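Protein Bug27 (Bordetella pertussis, PDB 2QPQ) probably captures a small solute in the periplasm as a Venus flytrap binding protein of the Bug family and may pass it on for transport. Local coordinates at residues A[149-154]-A[290-295]; A[30-35]-A[257-262]. All blocks are in the same frame, centred on the assembly; numbering follows the deposited sequence.

Interaction 1 of 2, residues A[149-154]-A[290-295]; sequences LNVSAK and SALTKQ
Val151 and Leu292 mark the nearest backbone approach of two helical turns, one near the C-terminal end of helix 141-153 and the other late in helix 275-296, with 8.4 Å between Val151 CA and Leu292 CA. From the first helix a single side chain, Val151, reaches over. Its CG2 methyl is the one that meets Leu292, 4.0 Å from Leu292 CD1, in an apolar contact where the two side chains run antiparallel alongside each other. CG1, set anti to the backbone N (chi1 169°), takes the closest approach of Gln295, whose amide end lies beside it. The modelled 3.0 Å between Val151 CG1 and Gln295 OE1 is closer than an unstrained contact of methyl and oxygen, and its details are doubtful. The chain of Gln295 runs extended beyond CG (chi2 179°), which carries the amide across to Val151, one turn on from Leu292. Gln295 is exposed and Leu292 is buried, so the valine sits where the interface passes from solvent to apolar packing. Leu292 also packs on Leu144 and Leu148, which continues the apolar seam back along helix 141-153. The arrangement is a helix-helix interface, 115 Å² between these two segments, part of a longer packing of helix 275-296 on helix 141-153 in this Venus flytrap alpha/beta protein.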
ATOM      1  N   LEU A 149       0.161  14.240   6.580  1.00 19.91           N
ATOM      2  CA  LEU A 149       1.033  14.988   7.466  1.00 21.82           C
ATOM      3  C   LEU A 149       0.807  16.502   7.342  1.00 22.11           C
ATOM      4  O   LEU A 149       0.746  17.205   8.361  1.00 21.69           O
ATOM      5  CB  LEU A 149       2.484  14.642   7.207  1.00 20.85           C
ATOM      6  CG  LEU A 149       3.551  15.265   8.136  1.00 22.50           C
ATOM      7  CD1 LEU A 149       3.291  14.929   9.613  1.00 22.24           C
ATOM      8  CD2 LEU A 149       4.906  14.771   7.700  1.00 22.51           C
ATOM      9  N   ASN A 150       0.716  16.994   6.103  1.00 22.16           N
ATOM     10  CA  ASN A 150       0.443  18.418   5.834  1.00 24.12           C
ATOM     11  C   ASN A 150      -0.811  18.879   6.550  1.00 25.16           C
ATOM     12  O   ASN A 150      -0.796  19.919   7.202  1.00 26.06           O
ATOM     13  CB  ASN A 150       0.227  18.724   4.338  1.00 22.74           C
ATOM     14  CG  ASN A 150       1.529  18.936   3.542  1.00 22.40           C
ATOM     15  OD1 ASN A 150       1.495  18.877   2.309  1.00 24.49           O
ATOM     16  ND2 ASN A 150       2.651  19.203   4.216  1.00 16.98           N
ATOM     17  N   VAL A 151      -1.888  18.123   6.369  1.00 26.25           N
ATOM     18  CA  VAL A 151      -3.201  18.447   6.945  1.00 28.42           C
ATOM     19  C   VAL A 151      -3.134  18.358   8.487  1.00 28.92           C
ATOM     20  O   VAL A 151      -3.613  19.256   9.172  1.00 30.02           O
ATOM     21  CB  VAL A 151      -4.321  17.536   6.333  1.00 29.09           C
ATOM     22  CG1 VAL A 151      -5.644  17.655   7.083  1.00 30.95           C
ATOM     23  CG2 VAL A 151      -4.547  17.870   4.848  1.00 29.20           C
ATOM     24  N   SER A 152      -2.493  17.312   9.017  1.00 29.24           N
ATOM     25  CA  SER A 152      -2.472  17.057  10.463  1.00 29.56           C
ATOM     26  C   SER A 152      -1.488  17.933  11.212  1.00 30.04           C
ATOM     27  O   SER A 152      -1.737  18.338  12.359  1.00 30.88           O
ATOM     28  CB  SER A 152      -2.157  15.574  10.733  1.00 29.88           C
ATOM     29  OG  SER A 152      -3.099  14.714  10.080  1.00 28.56           O
ATOM     30  N   ALA A 153      -0.356  18.226  10.593  1.00 29.96           N
ATOM     31  CA  ALA A 153       0.695  19.004  11.245  1.00 30.48           C
ATOM     32  C   ALA A 153       0.632  20.472  10.814  1.00 31.08           C
ATOM     33  O   ALA A 153       1.457  21.298  11.245  1.00 32.16           O
ATOM     34  CB  ALA A 153       2.019  18.428  10.919  1.00 30.43           C
ATOM     35  N   LYS A 154      -0.335  20.767   9.944  1.00 30.86           N
ATOM     36  CA  LYS A 154      -0.491  22.073   9.278  1.00 31.57           C
ATOM     37  C   LYS A 154       0.796  22.552   8.594  1.00 29.73           C
ATOM     38  O   LYS A 154       1.285  23.653   8.834  1.00 28.69           O
ATOM     39  CB  LYS A 154      -1.069  23.118  10.245  1.00 31.95           C
ATOM     40  CG  LYS A 154      -2.440  22.699  10.795  1.00 33.16           C
ATOM     41  CD  LYS A 154      -2.970  23.681  11.863  1.00 35.57           C
ATOM     42  CE  LYS A 154      -2.153  23.619  13.192  1.00 41.71           C
ATOM     43  NZ  LYS A 154      -3.000  23.904  14.431  1.00 41.49           N
ATOM     44  N   SER A 290     -11.317   9.154   1.274  1.00 19.62           N
ATOM     45  CA  SER A 290     -12.169  10.068   0.491  1.00 20.08           C
ATOM     46  C   SER A 290     -12.273  11.410   1.189  1.00 20.61           C
ATOM     47  O   SER A 290     -12.277  12.467   0.534  1.00 20.27           O
ATOM     48  CB  SER A 290     -13.555   9.460   0.266  1.00 20.28           C
ATOM     49  OG  SER A 290     -13.473   8.664  -0.906  1.00 21.33           O
ATOM     50  N   ALA A 291     -12.350  11.353   2.512  1.00 20.30           N
ATOM     51  CA  ALA A 291     -12.407  12.568   3.332  1.00 22.78           C
ATOM     52  C   ALA A 291     -11.125  13.423   3.188  1.00 22.75           C
ATOM     53  O   ALA A 291     -11.177  14.656   2.988  1.00 23.81           O
ATOM     54  CB  ALA A 291     -12.646  12.191   4.782  1.00 22.93           C
ATOM     55  N   LEU A 292      -9.980  12.765   3.295  1.00 21.82           N
ATOM     56  CA  LEU A 292      -8.686  13.402   3.109  1.00 22.15           C
ATOM     57  C   LEU A 292      -8.519  14.010   1.723  1.00 22.26           C
ATOM     58  O   LEU A 292      -8.111  15.158   1.605  1.00 22.62           O
ATOM     59  CB  LEU A 292      -7.548  12.394   3.366  1.00 22.48           C
ATOM     60  CG  LEU A 292      -6.109  12.917   3.168  1.00 23.22           C
ATOM     61  CD1 LEU A 292      -5.801  14.109   4.106  1.00 24.76           C
ATOM     62  CD2 LEU A 292      -5.129  11.759   3.360  1.00 23.09           C
ATOM     63  N   THR A 293      -8.790  13.245   0.671  1.00 22.23           N
ATOM     64  CA  THR A 293      -8.587  13.760  -0.688  1.00 22.80           C
ATOM     65  C   THR A 293      -9.645  14.830  -1.074  1.00 24.48           C
ATOM     66  O   THR A 293      -9.387  15.684  -1.932  1.00 25.31           O
ATOM     67  CB  THR A 293      -8.517  12.635  -1.745  1.00 22.91           C
ATOM     68  OG1 THR A 293      -9.736  11.886  -1.739  1.00 21.45           O
ATOM     69  CG2 THR A 293      -7.367  11.714  -1.467  1.00 20.90           C
ATOM     70  N   LYS A 294     -10.807  14.787  -0.430  1.00 26.20           N
ATOM     71  CA  LYS A 294     -11.770  15.900  -0.525  1.00 28.97           C
ATOM     72  C   LYS A 294     -11.203  17.185   0.126  1.00 29.40           C
ATOM     73  O   LYS A 294     -11.215  18.234  -0.516  1.00 29.21           O
ATOM     74  CB  LYS A 294     -13.145  15.520   0.028  1.00 28.90           C
ATOM     75  CG  LYS A 294     -14.327  16.338  -0.515  1.00 31.02           C
ATOM     76  CD  LYS A 294     -15.632  15.909   0.179  1.00 31.07           C
ATOM     77  CE  LYS A 294     -16.513  17.081   0.583  1.00 36.86           C
ATOM     78  NZ  LYS A 294     -17.901  16.545   0.926  1.00 39.11           N
ATOM     79  N   GLN A 295     -10.661  17.094   1.340  1.00 30.83           N
ATOM     80  CA  GLN A 295      -9.993  18.248   1.997  1.00 33.21           C
ATOM     81  C   GLN A 295      -8.958  18.924   1.092  1.00 32.37           C
ATOM     82  O   GLN A 295      -8.971  20.151   0.914  1.00 33.29           O
ATOM     83  CB  GLN A 295      -9.238  17.830   3.250  1.00 33.38           C
ATOM     84  CG  GLN A 295     -10.042  17.362   4.429  1.00 37.22           C
ATOM     85  CD  GLN A 295      -9.135  16.943   5.600  1.00 37.59           C
ATOM     86  OE1 GLN A 295      -8.465  17.789   6.208  1.00 42.65           O
ATOM     87  NE2 GLN A 295      -9.107  15.641   5.909  1.00 39.25           N
TER

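Interaction 2 of 2, residues A[30-35]-A[257-262]; sequences GNYLTE and DDVQKK
Tyr32 leaves helix 21-35 with CG beside its backbone N (chi1 -65°), pointing its ring at helix 257-266, while Asp258 answers with CG between its own N and carbonyl carbon (chi1 62°). The two side chains reach toward one another from their separate helices and bring Tyr32 OH to 3.1 Å from Asp258 OD2. Ring and carboxylate planes are turned 59° apart, and the oxygen stands oblique to the ring. On the CD2-CE2 side of the ring, Val259 supplies the apolar half of the contact: its CG2 methyl is 3.7 Å from Tyr32 CE2 and 4.0 Å from Tyr32 CD2, with valine and tyrosine lying alongside each other and heading opposite ways. The oxygen Asn31 OD1 stands 3.6 Å above the plane of the Tyr32 ring, over its centre. Val253 of helix 240-254 also touches Tyr32, and Leu28 of helix 21-35 touches the buried Val259. The carboxylate has a stronger partner in Arg256, which forms a salt bridge to Asp258 OD1 and whose side chain also touches Tyr32; the same carboxylate oxygen, Asp258 OD1, takes a weak bond from Val259 N at 2.8 Å. Arg256 is therefore next to both members of the polar pair. Tyr32 thus presents ring carbons to a methyl and its hydroxyl to the solvent-exposed Asp258, where Arg256 probably offsets the negative charge and limits rotation of the carboxylate.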
ATOM      1  N   GLY A  30       0.451 -17.221  -5.459  1.00 26.89           N
ATOM      2  CA  GLY A  30       0.093 -17.996  -6.639  1.00 29.22           C
ATOM      3  C   GLY A  30       0.914 -19.269  -6.789  1.00 30.60           C
ATOM      4  O   GLY A  30       0.372 -20.321  -7.145  1.00 30.23           O
ATOM      5  N   ASN A  31       2.215 -19.130  -6.516  1.00 31.87           N
ATOM      6  CA  ASN A  31       3.208 -20.199  -6.436  1.00 33.81           C
ATOM      7  C   ASN A  31       2.840 -21.344  -5.494  1.00 33.65           C
ATOM      8  O   ASN A  31       2.897 -22.494  -5.881  1.00 34.20           O
ATOM      9  CB  ASN A  31       4.592 -19.617  -6.056  1.00 34.51           C
ATOM     10  CG  ASN A  31       5.706 -20.703  -5.961  1.00 38.28           C
ATOM     11  OD1 ASN A  31       6.245 -20.994  -4.866  1.00 40.64           O
ATOM     12  ND2 ASN A  31       6.053 -21.298  -7.115  1.00 41.39           N
ATOM     13  N   TYR A  32       2.523 -21.028  -4.251  1.00 34.05           N
ATOM     14  CA  TYR A  32       2.170 -22.038  -3.257  1.00 34.97           C
ATOM     15  C   TYR A  32       0.727 -22.541  -3.356  1.00 35.41           C
ATOM     16  O   TYR A  32       0.430 -23.656  -2.942  1.00 35.09           O
ATOM     17  CB  TYR A  32       2.445 -21.524  -1.858  1.00 34.77           C
ATOM     18  CG  TYR A  32       3.908 -21.294  -1.599  1.00 35.44           C
ATOM     19  CD1 TYR A  32       4.779 -22.361  -1.450  1.00 33.68           C
ATOM     20  CD2 TYR A  32       4.420 -20.000  -1.504  1.00 34.87           C
ATOM     21  CE1 TYR A  32       6.137 -22.163  -1.226  1.00 35.68           C
ATOM     22  CE2 TYR A  32       5.774 -19.785  -1.269  1.00 35.59           C
ATOM     23  CZ  TYR A  32       6.628 -20.880  -1.126  1.00 35.77           C
ATOM     24  OH  TYR A  32       7.971 -20.667  -0.902  1.00 37.71           O
ATOM     25  N   LEU A  33      -0.157 -21.704  -3.891  1.00 36.12           N
ATOM     26  CA  LEU A  33      -1.549 -22.056  -4.126  1.00 37.78           C
ATOM     27  C   LEU A  33      -1.625 -23.070  -5.265  1.00 40.21           C
ATOM     28  O   LEU A  33      -2.415 -23.999  -5.190  1.00 40.47           O
ATOM     29  CB  LEU A  33      -2.351 -20.805  -4.484  1.00 37.18           C
ATOM     30  CG  LEU A  33      -3.693 -20.509  -3.824  1.00 36.94           C
ATOM     31  CD1 LEU A  33      -3.681 -20.697  -2.309  1.00 31.29           C
ATOM     32  CD2 LEU A  33      -4.164 -19.087  -4.204  1.00 37.07           C
ATOM     33  N   THR A  34      -0.810 -22.878  -6.311  1.00 42.54           N
ATOM     34  CA  THR A  34      -0.697 -23.843  -7.420  1.00 45.09           C
ATOM     35  C   THR A  34      -0.303 -25.231  -6.883  1.00 46.53           C
ATOM     36  O   THR A  34      -0.911 -26.249  -7.234  1.00 46.29           O
ATOM     37  CB  THR A  34       0.309 -23.364  -8.499  1.00 45.04           C
ATOM     38  OG1 THR A  34      -0.223 -22.221  -9.185  1.00 44.42           O
ATOM     39  CG2 THR A  34       0.610 -24.470  -9.525  1.00 45.71           C
ATOM     40  N   GLU A  35       0.720 -25.237  -6.030  1.00 48.47           N
ATOM     41  CA  GLU A  35       1.168 -26.438  -5.325  1.00 50.84           C
ATOM     42  C   GLU A  35       0.018 -27.111  -4.570  1.00 51.43           C
ATOM     43  O   GLU A  35      -0.377 -28.228  -4.913  1.00 52.13           O
ATOM     44  CB  GLU A  35       2.312 -26.090  -4.370  1.00 50.84           C
ATOM     45  CG  GLU A  35       3.590 -25.624  -5.053  1.00 51.64           C
ATOM     46  CD  GLU A  35       4.760 -25.484  -4.081  1.00 52.56           C
ATOM     47  OE1 GLU A  35       4.634 -25.973  -2.923  1.00 54.65           O
ATOM     48  OE2 GLU A  35       5.803 -24.887  -4.480  1.00 54.64           O
ATOM     49  N   ASP A 257       6.579 -21.195   7.275  1.00 29.34           N
ATOM     50  CA  ASP A 257       7.795 -20.581   7.857  1.00 29.83           C
ATOM     51  C   ASP A 257       8.569 -19.807   6.794  1.00 28.74           C
ATOM     52  O   ASP A 257       9.036 -18.685   7.029  1.00 29.15           O
ATOM     53  CB  ASP A 257       8.774 -21.648   8.394  1.00 31.49           C
ATOM     54  CG  ASP A 257       8.288 -22.355   9.618  1.00 35.12           C
ATOM     55  OD1 ASP A 257       7.455 -21.815  10.386  1.00 36.48           O
ATOM     56  OD2 ASP A 257       8.815 -23.479   9.838  1.00 40.58           O
ATOM     57  N   ASP A 258       8.739 -20.410   5.620  1.00 27.58           N
ATOM     58  CA  ASP A 258       9.570 -19.779   4.638  1.00 27.48           C
ATOM     59  C   ASP A 258       8.951 -18.433   4.152  1.00 26.77           C
ATOM     60  O   ASP A 258       9.646 -17.437   3.977  1.00 24.84           O
ATOM     61  CB  ASP A 258       9.967 -20.738   3.513  1.00 28.28           C
ATOM     62  CG  ASP A 258       8.802 -21.255   2.725  1.00 31.52           C
ATOM     63  OD1 ASP A 258       7.635 -21.040   3.116  1.00 33.33           O
ATOM     64  OD2 ASP A 258       9.059 -21.898   1.683  1.00 36.92           O
ATOM     65  N   VAL A 259       7.630 -18.427   4.013  1.00 26.77           N
ATOM     66  CA  VAL A 259       6.893 -17.222   3.630  1.00 25.58           C
ATOM     67  C   VAL A 259       7.002 -16.147   4.679  1.00 25.52           C
ATOM     68  O   VAL A 259       7.239 -14.979   4.329  1.00 25.52           O
ATOM     69  CB  VAL A 259       5.408 -17.556   3.357  1.00 25.22           C
ATOM     70  CG1 VAL A 259       4.575 -16.281   3.245  1.00 25.98           C
ATOM     71  CG2 VAL A 259       5.319 -18.388   2.092  1.00 25.13           C
ATOM     72  N   GLN A 260       6.824 -16.514   5.947  1.00 25.64           N
ATOM     73  CA  GLN A 260       6.871 -15.533   7.060  1.00 28.28           C
ATOM     74  C   GLN A 260       8.241 -14.851   7.139  1.00 28.73           C
ATOM     75  O   GLN A 260       8.343 -13.637   7.344  1.00 29.42           O
ATOM     76  CB  GLN A 260       6.573 -16.194   8.421  1.00 28.79           C
ATOM     77  CG  GLN A 260       5.079 -16.570   8.656  1.00 31.45           C
ATOM     78  CD  GLN A 260       4.191 -15.347   8.753  1.00 33.90           C
ATOM     79  OE1 GLN A 260       4.478 -14.411   9.499  1.00 34.72           O
ATOM     80  NE2 GLN A 260       3.095 -15.343   7.985  1.00 38.61           N
ATOM     81  N   LYS A 261       9.290 -15.651   6.983  1.00 30.19           N
ATOM     82  CA  LYS A 261      10.676 -15.147   7.098  1.00 31.02           C
ATOM     83  C   LYS A 261      10.969 -14.151   5.982  1.00 30.48           C
ATOM     84  O   LYS A 261      11.454 -13.063   6.245  1.00 30.51           O
ATOM     85  CB  LYS A 261      11.686 -16.316   7.057  1.00 31.78           C
ATOM     86  CG  LYS A 261      13.130 -15.881   6.853  1.00 32.90           C
ATOM     87  CD  LYS A 261      14.084 -17.049   6.655  1.00 32.51           C
ATOM     88  CE  LYS A 261      15.522 -16.525   6.472  1.00 38.01           C
ATOM     89  NZ  LYS A 261      15.915 -15.642   7.624  1.00 39.87           N
ATOM     90  N   LYS A 262      10.661 -14.553   4.750  1.00 30.58           N
ATOM     91  CA  LYS A 262      10.831 -13.736   3.570  1.00 30.49           C
ATOM     92  C   LYS A 262      10.198 -12.376   3.756  1.00 30.35           C
ATOM     93  O   LYS A 262      10.828 -11.369   3.479  1.00 30.64           O
ATOM     94  CB  LYS A 262      10.219 -14.399   2.338  1.00 29.48           C
ATOM     95  CG  LYS A 262      10.524 -13.649   1.056  1.00 32.61           C
ATOM     96  CD  LYS A 262       9.608 -14.043  -0.072  1.00 36.43           C
ATOM     97  CE  LYS A 262       9.510 -12.927  -1.111  1.00 38.82           C
ATOM     98  NZ  LYS A 262      10.141 -13.245  -2.423  1.00 42.99           N
TER

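Overall arrangement
The two contacts lie on opposite sides of the centre of the chain, about 38 Å apart between centres and about 27 Å between nearest atoms, so they do not touch. Each joins two helices far apart in sequence at the periphery: the contact centres lie about 18 Å (interaction 1) and about 20 Å (interaction 2) from the centre of the chain. Their segments alternate along the chain: 30-35, then 149-154, then 257-262, then 290-295. Strand 269-273 and the start of helix 275-296 connect 257-262 to 290-295. Each combines an apolar contact of a valine methyl with polar groups: the Gln295 amide in interaction 1, the Tyr32 hydroxyl and Asp258 carboxylate in interaction 2. No ligand atoms belong to either contact, and neither can be assigned to the solute pocket.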